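Local coordinates for mannosylglycerate hydrolase MGH1-like glycoside hydrolase domain-containing protein (Thermus thermophilus HB8, PDB 4WVA) that hydrolyses mannosylglycerate, and also glucosylglycerate, releasing glycerate and the sugar, as a glycoside hydrolase of family GH63, at residues Gly347-Trp350 / Val354-Asn357; Arg392-Pro397 / Gln401-Glu406. All blocks are in the same frame, centred on the assembly; numbering follows the deposited sequence.

Contact 1: Gly347-Trp350 / Val354-Asn357; sequences GRYW and VWIN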
loop_
_atom_site.group_PDB
_atom_site.type_symbol
_atom_site.label_atom_id
_atom_site.label_comp_id
_atom_site.label_asym_id
_atom_site.label_seq_id
_atom_site.Cartn_x
_atom_site.Cartn_y
_atom_site.Cartn_z
ATOM N N GLY A 347 12.365 3.848 -35.915
ATOM C CA GLY A 347 13.753 4.263 -35.861
ATOM C C GLY A 347 14.053 5.546 -35.105
ATOM O O GLY A 347 15.237 5.844 -34.871
ATOM N N ARG A 348 13.031 6.315 -34.715
ATOM C CA ARG A 348 13.273 7.686 -34.257
ATOM C C ARG A 348 13.281 7.843 -32.737
ATOM O O ARG A 348 12.305 8.324 -32.149
ATOM C CB ARG A 348 12.311 8.703 -34.892
ATOM C CG ARG A 348 12.847 10.122 -34.782
ATOM C CD ARG A 348 11.886 11.180 -35.270
ATOM N NE ARG A 348 11.668 11.101 -36.712
ATOM C CZ ARG A 348 12.443 11.674 -37.634
ATOM N NH1 ARG A 348 13.528 12.376 -37.315
ATOM N NH2 ARG A 348 12.123 11.533 -38.912
ATOM N N TYR A 349 14.387 7.412 -32.128
ATOM C CA TYR A 349 14.787 7.832 -30.787
ATOM C C TYR A 349 13.797 7.287 -29.747
ATOM O O TYR A 349 13.780 6.081 -29.524
ATOM C CB TYR A 349 14.961 9.366 -30.756
ATOM C CG TYR A 349 15.912 9.956 -29.735
ATOM C CD1 TYR A 349 17.045 9.279 -29.296
ATOM C CD2 TYR A 349 15.731 11.250 -29.276
ATOM C CE1 TYR A 349 17.934 9.859 -28.397
ATOM C CE2 TYR A 349 16.606 11.829 -28.387
ATOM C CZ TYR A 349 17.704 11.132 -27.934
ATOM O OH TYR A 349 18.586 11.725 -27.040
ATOM N N TRP A 350 12.996 8.151 -29.118
ATOM C CA TRP A 350 12.011 7.699 -28.110
ATOM C C TRP A 350 10.582 7.522 -28.615
ATOM O O TRP A 350 9.649 7.436 -27.824
ATOM C CB TRP A 350 12.065 8.658 -26.908
ATOM C CG TRP A 350 13.326 8.551 -26.136
ATOM C CD1 TRP A 350 14.419 9.321 -26.256
ATOM C CD2 TRP A 350 13.616 7.595 -25.111
ATOM N NE1 TRP A 350 15.392 8.926 -25.376
ATOM C CE2 TRP A 350 14.920 7.863 -24.655
ATOM C CE3 TRP A 350 12.894 6.552 -24.529
ATOM C CZ2 TRP A 350 15.525 7.120 -23.649
ATOM C CZ3 TRP A 350 13.508 5.796 -23.541
ATOM C CH2 TRP A 350 14.796 6.092 -23.102
ATOM N N VAL A 354 13.558 0.322 -29.159
ATOM C CA VAL A 354 13.846 -0.408 -27.925
ATOM C C VAL A 354 15.100 0.162 -27.283
ATOM O O VAL A 354 16.127 0.401 -27.942
ATOM C CB VAL A 354 14.063 -1.920 -28.201
ATOM C CG1 VAL A 354 14.510 -2.669 -26.945
ATOM C CG2 VAL A 354 12.793 -2.581 -28.745
ATOM N N TRP A 355 15.029 0.369 -25.978
ATOM C CA TRP A 355 16.132 0.901 -25.192
ATOM C C TRP A 355 16.508 -0.077 -24.099
ATOM O O TRP A 355 15.664 -0.596 -23.373
ATOM C CB TRP A 355 15.749 2.228 -24.548
ATOM C CG TRP A 355 15.580 3.367 -25.520
ATOM C CD1 TRP A 355 14.554 3.573 -26.391
ATOM C CD2 TRP A 355 16.473 4.461 -25.684
ATOM N NE1 TRP A 355 14.762 4.737 -27.105
ATOM C CE2 TRP A 355 15.930 5.305 -26.682
ATOM C CE3 TRP A 355 17.683 4.814 -25.084
ATOM C CZ2 TRP A 355 16.549 6.484 -27.072
ATOM C CZ3 TRP A 355 18.307 5.972 -25.479
ATOM C CH2 TRP A 355 17.736 6.803 -26.462
ATOM N N ILE A 356 17.799 -0.286 -23.932
ATOM C CA ILE A 356 18.252 -1.309 -23.007
ATOM C C ILE A 356 17.997 -0.934 -21.547
ATOM O O ILE A 356 17.656 -1.808 -20.730
ATOM C CB ILE A 356 19.747 -1.630 -23.232
ATOM C CG1 ILE A 356 20.008 -2.049 -24.684
ATOM C CG2 ILE A 356 20.230 -2.723 -22.302
ATOM C CD1 ILE A 356 19.248 -3.246 -25.196
ATOM N N ASN A 357 18.212 0.329 -21.185
ATOM C CA ASN A 357 17.980 0.738 -19.804
ATOM C C ASN A 357 16.513 0.568 -19.352
ATOM O O ASN A 357 16.238 0.167 -18.208
ATOM C CB ASN A 357 18.468 2.170 -19.553
ATOM C CG ASN A 357 17.622 3.215 -20.255
ATOM O OD1 ASN A 357 17.213 3.041 -21.401
ATOM N ND2 ASN A 357 17.366 4.323 -19.568
#
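Trp-350 and Trp-355 meet although their backbones stay well apart: the nearest CA atoms, those of Trp-350 and Val-354, are 8.3 Å from each other, and Trp-355 holds the N-cap position of helix 356-368. The side chains cross at about a right angle and their indoles stack face to face, the six-membered ring of Trp-350 over the five-membered ring of Trp-355, centroids 3.6 Å apart and planes 10° from parallel. Packing is tight at one corner, where Trp-350 NE1 lies 3.2 Å from Trp-355 CZ2. In its own ring plane, Trp-355 NE1 donates to Tyr-349 O at 2.9 Å, coming from above the carbonyl plane; this bond helps to set the rotation of the indole under its stacking partner. Tyr-349 swings its CG anti to the backbone N (chi1 -154°), which brings the ring obliquely against the six-membered ring of Trp-355, Tyr-349 CD1 3.6 Å from Trp-355 CZ2, with the planes 51° apart. In this aromatic cluster Tyr-349 and Trp-350 belong to the probable substrate site of the (alpha/alpha)6 barrel, with Trp-355 packed against both. A Tris molecule there accepts a hydrogen bond from Trp-350 NE1. Tyr-349 OH goes into the pocket, hydrogen-bonded to Tris and to Asp-165, the probable proton donor.

Contact 2: Arg392-Pro397 / Gln401-Glu406; sequences REYYDP and QGRGGE
Arg-392 folds back toward Gly-404 and Gly-405 because its chain bends twice, at chi2 (-64°) and chi3 (-59°), while Glu-393 runs extended beyond CG to reach the same turn. The guanidinium grips that turn by its edge: NH2 donates to Gly-404 O at 2.8 Å, nearly straight at 168°, and NE to Gly-405 O at 3.1 Å, both oxygens near its plane. One of its faces lies over the backbone of Gly-402 and Arg-403. Over the opposite face sits Glu-406 OE2, 4.0 Å from Arg-392 NH1, where only charge can act. A water joins NH1 to Gly-402 O. An alanine here removes both donors, and the Gly-404/Gly-405 corner, left with Glu-393 to hold it from this strand, would probably be freer to shift. Glu-393 holds Gly-405 from both ends: its N donates to Gly-405 O, which thus has two donors, and its OE1 accepts from Gly-405 N at 2.9 Å through the anti lone pair. Its OE2 is hydrogen-bonded to Tyr-28 OH. The Tyr-394 ring lays one face over the Arg-403 to Gly-404 link, Tyr-394 CZ 3.4 Å from Gly-404 CA, where a CB on Gly-404 would collide with the ring. Arg-403 N donates to Tyr-394 O at 2.9 Å, the return bond is weak, and Asp-396 N reaches Gln-401 O at 2.9 Å. A second water bridges Asp-396 OD2 and Arg-403 NH2, while Asp-396 OD1 accepts from Leu-398 N. Strands 394-395 and 402-403 form a short antiparallel beta hairpin, and the corner beside it carries Glu-393, the probable proton acceptor of this GH63 active site.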
loop_
_atom_site.group_PDB
_atom_site.type_symbol
_atom_site.label_atom_id
_atom_site.label_comp_id
_atom_site.label_asym_id
_atom_site.label_seq_id
_atom_site.Cartn_x
_atom_site.Cartn_y
_atom_site.Cartn_z
ATOM N N ARG A 392 24.417 -0.293 -29.061
ATOM C CA ARG A 392 23.844 0.871 -29.709
ATOM C C ARG A 392 22.896 1.544 -28.736
ATOM O O ARG A 392 22.459 0.945 -27.733
ATOM C CB ARG A 392 23.072 0.472 -30.963
ATOM C CG ARG A 392 23.947 -0.188 -32.033
ATOM C CD ARG A 392 25.011 0.741 -32.593
ATOM N NE ARG A 392 24.458 1.958 -33.197
ATOM C CZ ARG A 392 24.028 2.071 -34.449
ATOM N NH1 ARG A 392 24.059 1.032 -35.274
ATOM N NH2 ARG A 392 23.535 3.227 -34.879
ATOM N N GLU A 393 22.574 2.791 -29.044
ATOM C CA GLU A 393 21.704 3.584 -28.180
ATOM C C GLU A 393 20.268 3.011 -28.146
ATOM O O GLU A 393 19.631 2.978 -27.081
ATOM C CB GLU A 393 21.735 5.049 -28.609
ATOM C CG GLU A 393 21.253 6.039 -27.563
ATOM C CD GLU A 393 21.375 7.492 -28.015
ATOM O OE1 GLU A 393 21.938 7.728 -29.112
ATOM O OE2 GLU A 393 20.929 8.408 -27.268
ATOM N N TYR A 394 19.745 2.574 -29.292
ATOM C CA TYR A 394 18.405 1.997 -29.358
ATOM C C TYR A 394 18.322 1.119 -30.592
ATOM O O TYR A 394 19.268 1.083 -31.395
ATOM C CB TYR A 394 17.299 3.065 -29.339
ATOM C CG TYR A 394 17.628 4.322 -30.106
ATOM C CD1 TYR A 394 18.410 5.311 -29.527
ATOM C CD2 TYR A 394 17.164 4.524 -31.396
ATOM C CE1 TYR A 394 18.751 6.443 -30.217
ATOM C CE2 TYR A 394 17.489 5.673 -32.085
ATOM C CZ TYR A 394 18.286 6.631 -31.484
ATOM O OH TYR A 394 18.644 7.802 -32.135
ATOM N N TYR A 395 17.220 0.399 -30.697
ATOM C CA TYR A 395 17.065 -0.632 -31.714
ATOM C C TYR A 395 15.680 -0.586 -32.303
ATOM O O TYR A 395 14.705 -0.356 -31.600
ATOM C CB TYR A 395 17.333 -2.026 -31.139
ATOM C CG TYR A 395 18.692 -2.160 -30.501
ATOM C CD1 TYR A 395 18.907 -1.743 -29.190
ATOM C CD2 TYR A 395 19.776 -2.677 -31.206
ATOM C CE1 TYR A 395 20.147 -1.849 -28.596
ATOM C CE2 TYR A 395 21.024 -2.772 -30.617
ATOM C CZ TYR A 395 21.209 -2.349 -29.314
ATOM O OH TYR A 395 22.441 -2.438 -28.707
ATOM N N ASP A 396 15.590 -0.822 -33.611
ATOM C CA ASP A 396 14.305 -0.931 -34.287
ATOM C C ASP A 396 13.570 -2.156 -33.718
ATOM O O ASP A 396 14.124 -3.255 -33.692
ATOM C CB ASP A 396 14.545 -1.053 -35.807
ATOM C CG ASP A 396 13.265 -1.101 -36.618
ATOM O OD1 ASP A 396 12.382 -1.922 -36.325
ATOM O OD2 ASP A 396 13.158 -0.319 -37.585
ATOM N N PRO A 397 12.329 -1.976 -33.220
ATOM C CA PRO A 397 11.660 -3.122 -32.579
ATOM C C PRO A 397 11.130 -4.158 -33.574
ATOM O O PRO A 397 10.799 -5.268 -33.179
ATOM C CB PRO A 397 10.493 -2.489 -31.819
ATOM C CG PRO A 397 10.323 -1.149 -32.381
ATOM C CD PRO A 397 11.531 -0.739 -33.151
ATOM N N GLN A 401 17.401 -3.698 -35.970
ATOM C CA GLN A 401 18.559 -2.953 -36.441
ATOM C C GLN A 401 19.015 -1.915 -35.413
ATOM O O GLN A 401 18.188 -1.211 -34.844
ATOM C CB GLN A 401 18.241 -2.215 -37.743
ATOM C CG GLN A 401 17.840 -3.086 -38.921
ATOM C CD GLN A 401 17.145 -2.253 -39.994
ATOM O OE1 GLN A 401 15.901 -2.224 -40.099
ATOM N NE2 GLN A 401 17.950 -1.517 -40.766
ATOM N N GLY A 402 20.323 -1.810 -35.197
ATOM C CA GLY A 402 20.886 -0.775 -34.313
ATOM C C GLY A 402 20.676 0.626 -34.858
ATOM O O GLY A 402 20.697 0.865 -36.077
ATOM N N ARG A 403 20.471 1.562 -33.938
ATOM C CA ARG A 403 20.176 2.936 -34.260
ATOM C C ARG A 403 20.807 3.850 -33.234
ATOM O O ARG A 403 21.208 3.405 -32.155
ATOM C CB ARG A 403 18.656 3.161 -34.243
ATOM C CG ARG A 403 17.854 2.309 -35.219
ATOM C CD ARG A 403 18.047 2.842 -36.617
ATOM N NE ARG A 403 17.190 2.216 -37.630
ATOM C CZ ARG A 403 17.619 1.465 -38.645
ATOM N NH1 ARG A 403 18.914 1.206 -38.832
ATOM N NH2 ARG A 403 16.730 0.964 -39.495
ATOM N N GLY A 404 20.884 5.141 -33.562
ATOM C CA GLY A 404 21.474 6.133 -32.664
ATOM C C GLY A 404 22.970 5.987 -32.437
ATOM O O GLY A 404 23.709 5.528 -33.318
ATOM N N GLY A 405 23.420 6.385 -31.252
ATOM C CA GLY A 405 24.826 6.313 -30.891
ATOM C C GLY A 405 25.447 4.934 -31.067
ATOM O O GLY A 405 24.818 3.904 -30.798
ATOM N N GLU A 406 26.692 4.939 -31.521
ATOM C CA GLU A 406 27.517 3.745 -31.616
ATOM C C GLU A 406 28.351 3.643 -30.362
ATOM O O GLU A 406 28.682 4.655 -29.758
ATOM C CB GLU A 406 28.417 3.852 -32.845
ATOM C CG GLU A 406 27.571 4.201 -34.040
ATOM C CD GLU A 406 28.137 3.750 -35.332
ATOM O OE1 GLU A 406 28.933 4.530 -35.893
ATOM O OE2 GLU A 406 27.707 2.664 -35.802
HETATM O O HOH W 1 22.562 -0.240 -37.872
HETATM O O HOH W 2 14.590 1.882 -38.244
#

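Past helix 313-327 the chain runs through a long loop to 347-350, and contact 1 closes a short loop over the three residues between 350 and 354 before helix 356-368 begins. Helix 372-389 follows, then contact 2 closes the hairpin between strands 394-395 and 402-403, and helix 409-418 comes next. The two contacts are in series, neither nested nor crossing, yet their centres are only about 7 Å apart. Val-354 N probably bonds to Tyr-395 O at 2.8 Å, and Tyr-394 stacks on the face of Trp-355 turned away from Trp-350. The loop ahead of helix 356-368 is thereby tied to the hairpin, and Tyr-349 comes against Glu-393 beside the bound Tris.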